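Local coordinates for PTS system, lactose-specific IIBC components (Streptococcus pneumoniae, PDB 3NBM), which probably passes a phosphoryl group to incoming lactose, as the IIB domain of a phosphoenolpyruvate-dependent sugar phosphotransferase system, at residues L56-P61 / V82-M87. Sequence-based numbering, arbitrary orientation. Where two conformers were deposited one is given.
Sequences LIILAP and VATRGM
Thr84 and Leu59 illustrate how a side chain can extend the joining of two parallel strands past their last bridged pair, Leu59 and Ala83. Within the sheet, Val82 N donates to Ile57 O, and Leu59 N donates to Val82 O over 2.9 Å, the second bond nearly straight (173° at the hydrogen). Where the strands end, a side chain takes over. From Thr84, CB lies 3.6 Å from Leu59 O and carries two branches that go to different partners. OG1, set between the backbone N and the carbonyl carbon (chi1 63°), donates to Leu59 O at 2.7 Å, in the carbonyl plane and on a lone pair; it also lies 3.3 Å from Pro61 CD. CG2 instead reaches Ile58 CG2 at 3.8 Å. The weak bond from Thr84 N gives Leu59 O a second donor, while a water accepts from that N and lies within bonding distance of Ala60 O, linking the two segments past the strand ends. Earlier along the strands, Ile58 and Val82 lie side by side, CG1 of the former 3.6 Å from CG2 of the latter, and Leu56 CD1 meets Val82 CG1. Further on, Pro61 CG rests 3.7 Å from Gly86 CA, at the start of helix 86-93. Strands 56-59 and 80-83 belong to a beta-alpha-beta unit whose helix, 67-74, covers the Leu59 and Ala83 face; helix 96-105 covers the Ile58 and Val82 face, and strand 80-83 edges the four-stranded parallel sheet.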
ATOM      1  N   LEU A  56      -1.013   3.308  -6.229  1.00  5.61           N
ATOM      2  CA  LEU A  56      -1.838   2.909  -5.093  1.00  5.75           C
ATOM      3  C   LEU A  56      -1.023   3.115  -3.840  1.00  5.65           C
ATOM      4  O   LEU A  56       0.111   2.664  -3.780  1.00  5.96           O
ATOM      5  CB  LEU A  56      -2.245   1.423  -5.209  1.00  6.51           C
ATOM      6  CG  LEU A  56      -3.013   0.827  -4.016  1.00  7.18           C
ATOM      7  CD1 LEU A  56      -4.378   1.480  -3.809  1.00  8.81           C
ATOM      8  CD2 LEU A  56      -3.137  -0.697  -4.171  1.00  8.77           C
ATOM      9  N   ILE A  57      -1.605   3.794  -2.847  1.00  5.01           N
ATOM     10  CA  ILE A  57      -0.980   3.953  -1.534  1.00  5.27           C
ATOM     11  C   ILE A  57      -1.915   3.313  -0.538  1.00  4.93           C
ATOM     12  O   ILE A  57      -3.113   3.578  -0.506  1.00  6.15           O
ATOM     13  CB  ILE A  57      -0.678   5.430  -1.190  1.00  5.61           C
ATOM     14  CG1 ILE A  57       0.197   6.032  -2.320  1.00  6.89           C
ATOM     15  CG2 ILE A  57      -0.004   5.522   0.178  1.00  7.89           C
ATOM     16  CD1 ILE A  57       0.523   7.468  -2.191  1.00  9.92           C
ATOM     17  N   ILE A  58      -1.337   2.450   0.289  1.00  5.20           N
ATOM     18  CA  ILE A  58      -2.057   1.733   1.340  1.00  5.42           C
ATOM     19  C   ILE A  58      -1.554   2.204   2.713  1.00  5.39           C
ATOM     20  O   ILE A  58      -0.363   2.168   2.997  1.00  6.63           O
ATOM     21  CB  ILE A  58      -1.805   0.189   1.252  1.00  6.19           C
ATOM     22  CG1 ILE A  58      -2.221  -0.365  -0.126  1.00  7.30           C
ATOM     23  CG2 ILE A  58      -2.536  -0.544   2.411  1.00  7.12           C
ATOM     24  CD1 ILE A  58      -1.740  -1.774  -0.425  1.00  8.46           C
ATOM     25  N   LEU A  59      -2.485   2.689   3.524  1.00  5.82           N
ATOM     26  CA  LEU A  59      -2.197   3.105   4.887  1.00  5.79           C
ATOM     27  C   LEU A  59      -2.321   1.892   5.809  1.00  6.51           C
ATOM     28  O   LEU A  59      -3.366   1.233   5.845  1.00  6.91           O
ATOM     29  CB  LEU A  59      -3.168   4.228   5.331  1.00  6.50           C
ATOM     30  CG  LEU A  59      -3.056   5.523   4.546  1.00  7.19           C
ATOM     31  CD1 LEU A  59      -4.218   6.460   4.931  1.00 10.30           C
ATOM     32  CD2 LEU A  59      -1.730   6.188   4.818  1.00 11.06           C
ATOM     33  N   ALA A  60      -1.259   1.623   6.576  1.00  6.54           N
ATOM     34  CA  ALA A  60      -1.301   0.623   7.636  1.00  7.13           C
ATOM     35  C   ALA A  60      -2.232   1.118   8.755  1.00  7.53           C
ATOM     36  O   ALA A  60      -2.552   2.322   8.831  1.00  6.96           O
ATOM     37  CB  ALA A  60       0.073   0.368   8.176  1.00  7.69           C
ATOM     38  N   PRO A  61      -2.658   0.227   9.661  1.00  7.48           N
ATOM     39  CA  PRO A  61      -3.650   0.591  10.675  1.00  8.28           C
ATOM     40  C   PRO A  61      -3.283   1.819  11.483  1.00  8.37           C
ATOM     41  O   PRO A  61      -4.147   2.646  11.752  1.00  9.21           O
ATOM     42  CB  PRO A  61      -3.689  -0.668  11.546  1.00  8.48           C
ATOM     43  CG  PRO A  61      -3.476  -1.768  10.545  1.00  8.89           C
ATOM     44  CD  PRO A  61      -2.425  -1.230   9.617  1.00  8.72           C
ATOM     45  N   VAL A  82      -6.044   3.666  -0.040  1.00  6.79           N
ATOM     46  CA  VAL A  82      -6.844   2.741   0.759  0.50  7.62           C
ATOM     47  C   VAL A  82      -6.310   2.723   2.186  1.00  7.00           C
ATOM     48  O   VAL A  82      -5.115   2.758   2.406  1.00  8.76           O
ATOM     49  CB  VAL A  82      -6.906   1.308   0.173  0.50  8.92           C
ATOM     50  CG1 VAL A  82      -7.241   1.321  -1.308  0.50 10.54           C
ATOM     51  CG2 VAL A  82      -5.658   0.599   0.407  0.50 10.32           C
ATOM     52  N   ALA A  83      -7.226   2.715   3.143  1.00  7.08           N
ATOM     53  CA  ALA A  83      -6.882   2.577   4.560  1.00  7.05           C
ATOM     54  C   ALA A  83      -7.257   1.201   5.053  1.00  7.47           C
ATOM     55  O   ALA A  83      -8.220   0.619   4.564  1.00  9.49           O
ATOM     56  CB  ALA A  83      -7.588   3.624   5.433  1.00  9.01           C
ATOM     57  N   THR A  84      -6.505   0.701   6.024  1.00  7.51           N
ATOM     58  CA  THR A  84      -6.730  -0.623   6.576  1.00  7.70           C
ATOM     59  C   THR A  84      -6.992  -0.547   8.084  1.00  7.41           C
ATOM     60  O   THR A  84      -6.671   0.436   8.771  1.00  7.54           O
ATOM     61  CB  THR A  84      -5.522  -1.556   6.316  1.00  7.78           C
ATOM     62  OG1 THR A  84      -4.359  -1.058   6.977  1.00  8.23           O
ATOM     63  CG2 THR A  84      -5.272  -1.702   4.793  1.00  8.50           C
ATOM     64  N   ARG A  85      -7.567  -1.635   8.576  1.00  7.56           N
ATOM     65  CA  ARG A  85      -7.771  -1.849  10.000  1.00  7.71           C
ATOM     66  C   ARG A  85      -6.981  -3.084  10.439  1.00  8.13           C
ATOM     67  O   ARG A  85      -6.551  -3.875   9.613  1.00  8.90           O
ATOM     68  CB  ARG A  85      -9.281  -1.904  10.282  1.00  8.90           C
ATOM     69  CG  ARG A  85      -9.964  -0.557  10.115  1.00  9.52           C
ATOM     70  CD  ARG A  85     -11.480  -0.658   9.997  1.00  9.38           C
ATOM     71  NE  ARG A  85     -12.089   0.658  10.059  1.00 10.61           N
ATOM     72  CZ  ARG A  85     -12.094   1.556   9.083  1.00  9.92           C
ATOM     73  NH1 ARG A  85     -11.526   1.284   7.921  1.00 10.36           N
ATOM     74  NH2 ARG A  85     -12.630   2.751   9.292  1.00 11.30           N
ATOM     75  N   GLY A  86      -6.768  -3.232  11.737  1.00  8.14           N
ATOM     76  CA  GLY A  86      -5.765  -4.168  12.280  1.00  8.70           C
ATOM     77  C   GLY A  86      -5.894  -5.615  11.865  1.00  8.92           C
ATOM     78  O   GLY A  86      -4.952  -6.183  11.372  1.00  9.08           O
HETATM   79  N   MSE A  87      -7.062  -6.224  12.049  1.00  9.36           N
HETATM   80  CA  MSE A  87      -7.224  -7.643  11.736  0.50  9.11           C
HETATM   81  C   MSE A  87      -7.100  -7.900  10.228  1.00  9.68           C
HETATM   82  O   MSE A  87      -6.405  -8.831   9.792  1.00 10.20           O
HETATM   83  CB  MSE A  87      -8.543  -8.144  12.327  0.50  8.97           C
HETATM   84  CG  MSE A  87      -8.588  -8.081  13.859  0.50  7.82           C
HETATM   85 SE   MSE A  87      -7.330  -9.304  14.702  0.50  8.44          SE
HETATM   86  CE  MSE A  87      -8.347 -10.915  14.415  0.50 11.15           C
TER
HETATM   87  O   HOH W   1      -5.234   2.707   7.791  1.00 11.63           O